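Local atomic coordinates of YkuI protein (Bacillus subtilis, PDB entry 2BAS), a protein that probably acts as a cyclic-di-GMP phosphodiesterase through its EAL domain, which a long helix joins to a C-terminal domain associated with signalling. Residues S47-K52 and G248-Q253; P73-A78 and E87-I92; F388-Y393 and I402-Y407. All blocks are in the same frame, centred on the assembly; numbering follows the deposited sequence.

Contact 1: S47-K52 and G248-Q253; sequences SAEEQK and GGRYFQ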
loop_
_atom_site.group_PDB
_atom_site.type_symbol
_atom_site.label_atom_id
_atom_site.label_comp_id
_atom_site.label_asym_id
_atom_site.label_seq_id
_atom_site.Cartn_x
_atom_site.Cartn_y
_atom_site.Cartn_z
ATOM N N SER A 47 -15.142 -17.468 9.385
ATOM C CA SER A 47 -13.726 -17.826 9.361
ATOM C C SER A 47 -13.321 -18.254 7.962
ATOM O O SER A 47 -14.134 -18.820 7.227
ATOM C CB SER A 47 -13.506 -19.013 10.308
ATOM O OG SER A 47 -12.166 -19.109 10.755
ATOM N N ALA A 48 -12.067 -18.001 7.595
ATOM C CA ALA A 48 -11.562 -18.456 6.306
ATOM C C ALA A 48 -10.914 -19.834 6.411
ATOM O O ALA A 48 -11.069 -20.654 5.503
ATOM C CB ALA A 48 -10.587 -17.458 5.726
ATOM N N GLU A 49 -10.208 -20.083 7.518
ATOM C CA GLU A 49 -9.477 -21.343 7.734
ATOM C C GLU A 49 -10.435 -22.525 7.854
ATOM O O GLU A 49 -10.412 -23.435 7.020
ATOM C CB GLU A 49 -8.564 -21.269 8.960
ATOM C CG GLU A 49 -7.831 -19.962 9.147
ATOM C CD GLU A 49 -8.377 -19.179 10.316
ATOM O OE1 GLU A 49 -8.385 -19.744 11.434
ATOM O OE2 GLU A 49 -8.787 -18.011 10.125
ATOM N N GLU A 50 -11.243 -22.520 8.915
ATOM C CA GLU A 50 -12.428 -23.368 8.997
ATOM C C GLU A 50 -13.441 -22.494 8.285
ATOM O O GLU A 50 -13.182 -21.305 8.092
ATOM C CB GLU A 50 -12.881 -23.571 10.448
ATOM C CG GLU A 50 -11.895 -24.299 11.369
ATOM C CD GLU A 50 -10.909 -23.373 12.074
ATOM O OE1 GLU A 50 -11.087 -22.137 12.017
ATOM O OE2 GLU A 50 -9.957 -23.888 12.699
ATOM N N GLN A 51 -14.581 -23.031 7.877
ATOM C CA GLN A 51 -15.567 -22.147 7.274
ATOM C C GLN A 51 -16.692 -21.958 8.281
ATOM O O GLN A 51 -17.839 -22.315 8.005
ATOM C CB GLN A 51 -16.103 -22.667 5.929
ATOM C CG GLN A 51 -15.308 -23.762 5.236
ATOM C CD GLN A 51 -13.845 -23.437 5.015
ATOM O OE1 GLN A 51 -13.493 -22.362 4.528
ATOM N NE2 GLN A 51 -12.983 -24.383 5.362
ATOM N N LYS A 52 -16.351 -21.401 9.447
ATOM C CA LYS A 52 -17.302 -21.291 10.563
ATOM C C LYS A 52 -17.445 -19.908 11.197
ATOM O O LYS A 52 -16.640 -19.005 10.945
ATOM C CB LYS A 52 -16.966 -22.306 11.659
ATOM C CG LYS A 52 -15.752 -21.960 12.520
ATOM C CD LYS A 52 -15.846 -22.693 13.860
ATOM C CE LYS A 52 -14.499 -22.792 14.562
ATOM N NZ LYS A 52 -14.595 -23.693 15.746
ATOM N N GLY A 248 -6.613 -11.587 0.402
ATOM C CA GLY A 248 -6.196 -11.710 1.800
ATOM C C GLY A 248 -7.264 -11.665 2.878
ATOM O O GLY A 248 -6.934 -11.561 4.058
ATOM N N GLY A 249 -8.533 -11.756 2.491
ATOM C CA GLY A 249 -9.643 -11.739 3.454
ATOM C C GLY A 249 -9.622 -12.882 4.450
ATOM O O GLY A 249 -9.687 -14.050 4.066
ATOM N N ARG A 250 -9.526 -12.557 5.733
ATOM C CA ARG A 250 -9.522 -13.590 6.764
ATOM C C ARG A 250 -10.910 -13.856 7.356
ATOM O O ARG A 250 -11.200 -14.970 7.789
ATOM C CB ARG A 250 -8.524 -13.265 7.871
ATOM C CG ARG A 250 -8.320 -14.432 8.809
ATOM C CD ARG A 250 -7.263 -14.161 9.838
ATOM N NE ARG A 250 -6.948 -15.388 10.563
ATOM C CZ ARG A 250 -5.933 -15.527 11.407
ATOM N NH1 ARG A 250 -5.113 -14.508 11.648
ATOM N NH2 ARG A 250 -5.738 -16.691 12.007
ATOM N N TYR A 251 -11.752 -12.825 7.386
ATOM C CA TYR A 251 -13.124 -12.947 7.885
ATOM C C TYR A 251 -14.096 -12.309 6.903
ATOM O O TYR A 251 -13.725 -11.382 6.183
ATOM C CB TYR A 251 -13.265 -12.299 9.258
ATOM C CG TYR A 251 -12.325 -12.851 10.309
ATOM C CD1 TYR A 251 -11.204 -12.127 10.725
ATOM C CD2 TYR A 251 -12.553 -14.100 10.884
ATOM C CE1 TYR A 251 -10.346 -12.634 11.704
ATOM C CE2 TYR A 251 -11.704 -14.615 11.855
ATOM C CZ TYR A 251 -10.606 -13.882 12.261
ATOM O OH TYR A 251 -9.777 -14.410 13.226
ATOM N N PHE A 252 -15.333 -12.805 6.882
ATOM C CA PHE A 252 -16.333 -12.369 5.910
ATOM C C PHE A 252 -17.711 -12.153 6.539
ATOM O O PHE A 252 -18.124 -12.903 7.427
ATOM C CB PHE A 252 -16.470 -13.407 4.798
ATOM C CG PHE A 252 -15.163 -13.913 4.248
ATOM C CD1 PHE A 252 -14.591 -15.085 4.745
ATOM C CD2 PHE A 252 -14.522 -13.249 3.207
ATOM C CE1 PHE A 252 -13.389 -15.567 4.227
ATOM C CE2 PHE A 252 -13.312 -13.733 2.676
ATOM C CZ PHE A 252 -12.747 -14.883 3.186
ATOM N N GLN A 253 -18.439 -11.160 6.033
ATOM C CA GLN A 253 -19.753 -10.797 6.558
ATOM C C GLN A 253 -20.633 -10.176 5.474
ATOM O O GLN A 253 -20.154 -9.357 4.689
ATOM C CB GLN A 253 -19.564 -9.792 7.692
ATOM C CG GLN A 253 -20.827 -9.353 8.417
ATOM C CD GLN A 253 -20.545 -8.261 9.424
ATOM O OE1 GLN A 253 -19.391 -7.913 9.667
ATOM N NE2 GLN A 253 -21.598 -7.714 10.022
HETATM O O HOH W 1 -10.247 -17.804 13.142
#
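S47 and Y251 face each other as an antiparallel non-hydrogen-bonded pair, their CA atoms 5.1 Å apart, where strand 38-47 ends beside strand 249-252. Strand 249-252 also pairs in parallel with strand 229-233, so the EAL-domain sheet closes on itself here, consistent with the modified TIM barrel of this family, with its one antiparallel strand. Both side chains point to the same face, and CD2 of the Y251 ring lies 4.2 Å from S47 CA. One residue on, A48 CB points toward the strand: it rests 3.3 Å from R250 O and meets CE1 of the F252 ring at 3.7 Å, a ring that also packs on L241 and A244 of helix 238-246. The polar part is the salt bridge of E49 with R250. The R250 chain is extended from CG to NE, with CG anti to the backbone nitrogen (chi1 -170°), which carries NE out to E49 OE2 at 3.2 Å. The N-H points almost straight at the oxygen (177°) within the guanidinium plane, yet reaches it from above the carboxylate plane, the two planes being 73° apart. E49 OE1 takes a hydrogen bond from a water weakly linked to Y251 OH, and forms a salt bridge with K366 of the second subunit. A leucine in place of R250 would probably leave E49 OE2 without its charged partner on the strand, with K366 and the water holding the other oxygen. Each E49 oxygen thus has a positive partner, one from each chain, which probably favours the ionised form and ties this loop to the dimer interface.

Contact 2: P73-A78 and E87-I92; sequences PFFLDA and EVDNRI
V88 meets two phenylalanines of segment 73-78 at once, one with each methyl. Its CG2 lies 3.8 Å from CE2 of the F74 ring, approaching obliquely, while CG1, anti to the backbone nitrogen (chi1 176°), is turned to F75 and reaches CZ at 3.9 Å. The two rings are themselves packed together, with F74 CD2 over the centre of one face of F75, so V88 bears on a pair of rings already in contact. D89 comes next: its backbone N stands at the edge of the F75 ring, 4.0 Å from CZ, and its CB is 4.1 Å from CE2. Its carboxylate plane is steeply inclined to the ring, at 81°, and OD2 is hydrogen-bonded to Q113. This is helix-to-helix packing within the EAL domain: the short helix 72-75 packs against helix 82-100, and helix 28-33 closes over the same apolar patch, with P28 and I31 against F74 and L32 against V88. One turn on from V88, I92 sends CD1 to the edge of the F75 ring, 4.1 Å from CZ, and its side chain also touches V38 and P40 of strand 38-47.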
loop_
_atom_site.group_PDB
_atom_site.type_symbol
_atom_site.label_atom_id
_atom_site.label_comp_id
_atom_site.label_asym_id
_atom_site.label_seq_id
_atom_site.Cartn_x
_atom_site.Cartn_y
_atom_site.Cartn_z
ATOM N N PRO A 73 -30.939 5.084 11.679
ATOM C CA PRO A 73 -31.479 6.432 11.441
ATOM C C PRO A 73 -31.682 7.259 12.721
ATOM O O PRO A 73 -32.146 8.405 12.656
ATOM C CB PRO A 73 -32.834 6.154 10.778
ATOM C CG PRO A 73 -32.707 4.792 10.190
ATOM C CD PRO A 73 -31.807 4.034 11.114
ATOM N N PHE A 74 -31.334 6.678 13.868
ATOM C CA PHE A 74 -31.485 7.325 15.172
ATOM C C PHE A 74 -30.115 7.705 15.761
ATOM O O PHE A 74 -29.934 8.825 16.251
ATOM C CB PHE A 74 -32.295 6.408 16.101
ATOM C CG PHE A 74 -32.247 6.787 17.548
ATOM C CD1 PHE A 74 -33.113 7.744 18.061
ATOM C CD2 PHE A 74 -31.351 6.163 18.408
ATOM C CE1 PHE A 74 -33.075 8.091 19.403
ATOM C CE2 PHE A 74 -31.306 6.505 19.758
ATOM C CZ PHE A 74 -32.171 7.471 20.254
ATOM N N PHE A 75 -29.156 6.779 15.694
ATOM C CA PHE A 75 -27.787 7.031 16.142
ATOM C C PHE A 75 -27.052 8.016 15.243
ATOM O O PHE A 75 -26.031 8.565 15.644
ATOM C CB PHE A 75 -26.988 5.727 16.249
ATOM C CG PHE A 75 -27.410 4.855 17.396
ATOM C CD1 PHE A 75 -27.964 3.596 17.165
ATOM C CD2 PHE A 75 -27.273 5.302 18.717
ATOM C CE1 PHE A 75 -28.355 2.790 18.228
ATOM C CE2 PHE A 75 -27.673 4.512 19.779
ATOM C CZ PHE A 75 -28.212 3.250 19.540
ATOM N N LEU A 76 -27.575 8.226 14.035
ATOM C CA LEU A 76 -27.012 9.186 13.084
ATOM C C LEU A 76 -27.545 10.595 13.300
ATOM O O LEU A 76 -26.844 11.573 13.030
ATOM C CB LEU A 76 -27.319 8.784 11.636
ATOM C CG LEU A 76 -26.700 7.562 10.954
ATOM C CD1 LEU A 76 -27.239 7.471 9.528
ATOM C CD2 LEU A 76 -25.177 7.617 10.949
ATOM N N ASP A 77 -28.789 10.696 13.763
ATOM C CA ASP A 77 -29.461 11.989 13.929
ATOM C C ASP A 77 -28.632 12.968 14.771
ATOM O O ASP A 77 -28.093 12.608 15.822
ATOM C CB ASP A 77 -30.850 11.790 14.529
ATOM C CG ASP A 77 -31.757 12.985 14.323
ATOM O OD1 ASP A 77 -31.271 14.136 14.351
ATOM O OD2 ASP A 77 -32.970 12.767 14.142
ATOM N N ALA A 78 -28.534 14.205 14.294
ATOM C CA ALA A 78 -27.646 15.195 14.894
ATOM C C ALA A 78 -28.288 16.007 16.023
ATOM O O ALA A 78 -27.586 16.517 16.904
ATOM C CB ALA A 78 -27.089 16.112 13.815
ATOM N N GLU A 87 -28.194 6.189 26.422
ATOM C CA GLU A 87 -29.246 5.431 27.111
ATOM C C GLU A 87 -29.748 4.224 26.299
ATOM O O GLU A 87 -29.955 3.135 26.841
ATOM C CB GLU A 87 -30.423 6.341 27.481
ATOM C CG GLU A 87 -31.472 5.683 28.387
ATOM C CD GLU A 87 -32.606 6.622 28.788
ATOM O OE1 GLU A 87 -33.564 6.150 29.444
ATOM O OE2 GLU A 87 -32.546 7.829 28.460
ATOM N N VAL A 88 -29.956 4.433 25.007
ATOM C CA VAL A 88 -30.401 3.371 24.126
ATOM C C VAL A 88 -29.255 2.377 23.896
ATOM O O VAL A 88 -29.433 1.169 24.034
ATOM C CB VAL A 88 -30.927 3.944 22.791
ATOM C CG1 VAL A 88 -31.310 2.825 21.821
ATOM C CG2 VAL A 88 -32.120 4.855 23.045
ATOM N N ASP A 89 -28.079 2.897 23.564
ATOM C CA ASP A 89 -26.902 2.068 23.312
ATOM C C ASP A 89 -26.615 1.108 24.465
ATOM O O ASP A 89 -26.413 -0.084 24.247
ATOM C CB ASP A 89 -25.690 2.953 23.042
ATOM C CG ASP A 89 -24.509 2.184 22.496
ATOM O OD1 ASP A 89 -24.693 1.384 21.537
ATOM O OD2 ASP A 89 -23.389 2.401 23.030
ATOM N N ASN A 90 -26.625 1.628 25.687
ATOM C CA ASN A 90 -26.431 0.815 26.887
ATOM C C ASN A 90 -27.447 -0.326 27.048
ATOM O O ASN A 90 -27.086 -1.436 27.443
ATOM C CB ASN A 90 -26.371 1.699 28.144
ATOM C CG ASN A 90 -25.067 2.516 28.236
ATOM O OD1 ASN A 90 -24.043 2.162 27.647
ATOM N ND2 ASN A 90 -25.110 3.611 28.986
ATOM N N ARG A 91 -28.709 -0.065 26.727
ATOM C CA ARG A 91 -29.720 -1.110 26.806
ATOM C C ARG A 91 -29.375 -2.244 25.838
ATOM O O ARG A 91 -29.297 -3.407 26.237
ATOM C CB ARG A 91 -31.131 -0.551 26.562
ATOM C CG ARG A 91 -32.281 -1.552 26.797
ATOM C CD ARG A 91 -32.475 -1.885 28.274
ATOM N NE ARG A 91 -33.083 -0.770 28.988
ATOM C CZ ARG A 91 -34.385 -0.658 29.245
ATOM N NH1 ARG A 91 -34.843 0.404 29.896
ATOM N NH2 ARG A 91 -35.232 -1.603 28.856
ATOM N N ILE A 92 -29.131 -1.900 24.581
ATOM C CA ILE A 92 -28.782 -2.900 23.575
ATOM C C ILE A 92 -27.572 -3.750 23.971
ATOM O O ILE A 92 -27.662 -4.975 23.959
ATOM C CB ILE A 92 -28.514 -2.255 22.205
ATOM C CG1 ILE A 92 -29.765 -1.546 21.693
ATOM C CG2 ILE A 92 -28.035 -3.299 21.189
ATOM C CD1 ILE A 92 -29.447 -0.554 20.578
#

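Contact 3: F388-Y393 and I402-Y407; sequences FFSDLY and IRTFSY
F389 and F405 share one face of the two-stranded pairing, their planes 81° apart and centroids 5.6 Å apart. F389 CD1 lies at the edge of the F405 ring, and F299 of helix 271-311 meets both rings. On the other face, Y393 and I402 pair at the far end: I402 CG1 sits over the phenol ring, 4.2 Å from its centroid, as a CH-pi contact. Y393 CG stands between backbone N and carbonyl carbon (chi1 75°), which swings the ring across I402 and brings OH beside T404 OG1; R371 is hydrogen-bonded to that OH, and D418 to T404 OG1. Between these ends S390 and R403 connect side chain to backbone. S390 OG accepts T404 N at 3.0 Å and donates to D391 O, a double role that fixes its hydroxyl, while S390 N bonds T404 O at 2.8 Å. R403 NE reaches S390 O in the carbonyl plane at 3.2 Å, and L392 CG sits over one face of the guanidinium, toward its rim, 3.6 Å from NH1. D391 faces away and forms salt bridges with R224 and K225 of the second subunit. The backbone bond from S406 N to F388 O and the pair between Y393 and I402 flank this middle, where the register slips by one residue. The arrangement is a beta hairpin interrupted by an irregular stretch, with strand 388-394 outermost, within this chain, in the antiparallel six-stranded sheet of the C-terminal domain.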
loop_
_atom_site.group_PDB
_atom_site.type_symbol
_atom_site.label_atom_id
_atom_site.label_comp_id
_atom_site.label_asym_id
_atom_site.label_seq_id
_atom_site.Cartn_x
_atom_site.Cartn_y
_atom_site.Cartn_z
ATOM N N PHE A 388 12.155 -13.513 -16.709
ATOM C CA PHE A 388 10.764 -13.523 -16.181
ATOM C C PHE A 388 9.996 -12.203 -16.295
ATOM O O PHE A 388 10.592 -11.124 -16.366
ATOM C CB PHE A 388 10.733 -13.975 -14.727
ATOM C CG PHE A 388 11.643 -13.187 -13.834
ATOM C CD1 PHE A 388 11.291 -11.910 -13.414
ATOM C CD2 PHE A 388 12.856 -13.727 -13.412
ATOM C CE1 PHE A 388 12.136 -11.180 -12.595
ATOM C CE2 PHE A 388 13.703 -13.012 -12.591
ATOM C CZ PHE A 388 13.352 -11.739 -12.178
ATOM N N PHE A 389 8.663 -12.317 -16.285
ATOM C CA PHE A 389 7.757 -11.186 -16.390
ATOM C C PHE A 389 7.607 -10.468 -15.070
ATOM O O PHE A 389 7.449 -11.096 -14.022
ATOM C CB PHE A 389 6.333 -11.655 -16.747
ATOM C CG PHE A 389 6.115 -11.989 -18.193
ATOM C CD1 PHE A 389 6.889 -11.429 -19.191
ATOM C CD2 PHE A 389 5.060 -12.811 -18.556
ATOM C CE1 PHE A 389 6.664 -11.736 -20.530
ATOM C CE2 PHE A 389 4.817 -13.117 -19.901
ATOM C CZ PHE A 389 5.628 -12.581 -20.889
ATOM N N SER A 390 7.566 -9.147 -15.119
ATOM C CA SER A 390 7.144 -8.390 -13.952
ATOM C C SER A 390 5.632 -8.534 -13.872
ATOM O O SER A 390 5.005 -9.091 -14.781
ATOM C CB SER A 390 7.498 -6.917 -14.120
ATOM O OG SER A 390 6.617 -6.279 -15.024
ATOM N N ASP A 391 5.044 -8.032 -12.795
ATOM C CA ASP A 391 3.592 -7.909 -12.708
ATOM C C ASP A 391 3.136 -6.656 -13.465
ATOM O O ASP A 391 3.969 -5.911 -13.969
ATOM C CB ASP A 391 3.135 -7.842 -11.248
ATOM C CG ASP A 391 3.834 -6.755 -10.461
ATOM O OD1 ASP A 391 5.086 -6.644 -10.542
ATOM O OD2 ASP A 391 3.140 -6.042 -9.721
ATOM N N LEU A 392 1.820 -6.456 -13.569
ATOM C CA LEU A 392 1.243 -5.294 -14.233
ATOM C C LEU A 392 1.541 -4.029 -13.462
ATOM O O LEU A 392 1.197 -3.907 -12.276
ATOM C CB LEU A 392 -0.272 -5.434 -14.341
ATOM C CG LEU A 392 -0.771 -6.520 -15.294
ATOM C CD1 LEU A 392 -2.202 -6.954 -14.934
ATOM C CD2 LEU A 392 -0.630 -6.078 -16.755
ATOM N N TYR A 393 2.167 -3.082 -14.141
ATOM C CA TYR A 393 2.388 -1.764 -13.577
ATOM C C TYR A 393 2.268 -0.690 -14.662
ATOM O O TYR A 393 2.280 -0.992 -15.854
ATOM C CB TYR A 393 3.730 -1.723 -12.872
ATOM C CG TYR A 393 4.921 -1.667 -13.791
ATOM C CD1 TYR A 393 5.541 -0.443 -14.077
ATOM C CD2 TYR A 393 5.448 -2.825 -14.350
ATOM C CE1 TYR A 393 6.652 -0.374 -14.913
ATOM C CE2 TYR A 393 6.577 -2.768 -15.185
ATOM C CZ TYR A 393 7.164 -1.535 -15.460
ATOM O OH TYR A 393 8.255 -1.451 -16.287
ATOM N N ILE A 402 1.572 -1.904 -18.476
ATOM C CA ILE A 402 2.511 -2.761 -19.186
ATOM C C ILE A 402 3.061 -3.918 -18.301
ATOM O O ILE A 402 2.714 -4.067 -17.118
ATOM C CB ILE A 402 3.714 -1.922 -19.701
ATOM C CG1 ILE A 402 4.452 -1.259 -18.528
ATOM C CG2 ILE A 402 3.234 -0.826 -20.678
ATOM C CD1 ILE A 402 5.941 -1.041 -18.770
ATOM N N ARG A 403 3.923 -4.724 -18.897
ATOM C CA ARG A 403 4.752 -5.692 -18.184
ATOM C C ARG A 403 6.142 -5.600 -18.792
ATOM O O ARG A 403 6.272 -5.351 -19.989
ATOM C CB ARG A 403 4.201 -7.112 -18.323
ATOM C CG ARG A 403 3.095 -7.482 -17.320
ATOM C CD ARG A 403 2.587 -8.924 -17.546
ATOM N NE ARG A 403 2.261 -9.617 -16.295
ATOM C CZ ARG A 403 1.040 -9.994 -15.938
ATOM N NH1 ARG A 403 0.016 -9.746 -16.720
ATOM N NH2 ARG A 403 0.839 -10.625 -14.796
ATOM N N THR A 404 7.164 -5.768 -17.963
ATOM C CA THR A 404 8.572 -5.750 -18.375
ATOM C C THR A 404 9.088 -7.171 -18.256
ATOM O O THR A 404 8.779 -7.855 -17.279
ATOM C CB THR A 404 9.438 -4.878 -17.425
ATOM O OG1 THR A 404 9.005 -3.513 -17.463
ATOM C CG2 THR A 404 10.957 -4.950 -17.786
ATOM N N PHE A 405 9.875 -7.607 -19.240
ATOM C CA PHE A 405 10.531 -8.913 -19.198
ATOM C C PHE A 405 12.049 -8.766 -18.999
ATOM O O PHE A 405 12.701 -8.099 -19.800
ATOM C CB PHE A 405 10.243 -9.708 -20.466
ATOM C CG PHE A 405 10.826 -11.079 -20.446
ATOM C CD1 PHE A 405 10.130 -12.135 -19.856
ATOM C CD2 PHE A 405 12.092 -11.319 -20.977
ATOM C CE1 PHE A 405 10.675 -13.409 -19.818
ATOM C CE2 PHE A 405 12.645 -12.605 -20.939
ATOM C CZ PHE A 405 11.940 -13.644 -20.357
ATOM N N SER A 406 12.579 -9.399 -17.946
ATOM C CA SER A 406 14.001 -9.331 -17.545
ATOM C C SER A 406 14.766 -10.581 -17.934
ATOM O O SER A 406 14.378 -11.678 -17.556
ATOM C CB SER A 406 14.122 -9.237 -16.026
ATOM O OG SER A 406 13.401 -8.144 -15.540
ATOM N N TYR A 407 15.883 -10.401 -18.626
ATOM C CA TYR A 407 16.658 -11.513 -19.142
ATOM C C TYR A 407 18.135 -11.373 -18.764
ATOM O O TYR A 407 18.716 -10.310 -18.967
ATOM C CB TYR A 407 16.494 -11.571 -20.660
ATOM C CG TYR A 407 17.261 -12.680 -21.320
ATOM C CD1 TYR A 407 16.689 -13.934 -21.496
ATOM C CD2 TYR A 407 18.559 -12.482 -21.784
ATOM C CE1 TYR A 407 17.386 -14.961 -22.106
ATOM C CE2 TYR A 407 19.272 -13.518 -22.412
ATOM C CZ TYR A 407 18.679 -14.744 -22.560
ATOM O OH TYR A 407 19.362 -15.775 -23.166
#

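How the contacts relate
Contacts 1 and 2 belong to the EAL domain, contact 2 being nested in the chain between the two segments of contact 1; contact 3 lies in the C-terminal domain, its centre about 53 Å from that of contact 2. Strand 38-47 links the first two: contact 1 sits at its end, and contact 2 packs against its start. Contacts 1 and 2 are mostly buried, contact 3 only partly. Contact 2 is apolar helix packing that no other chain touches. Contact 1 mixes a small hydrophobic patch with charge, whereas backbone hydrogen bonds dominate contact 3. Contacts 1 and 3 both form salt bridges to the second subunit.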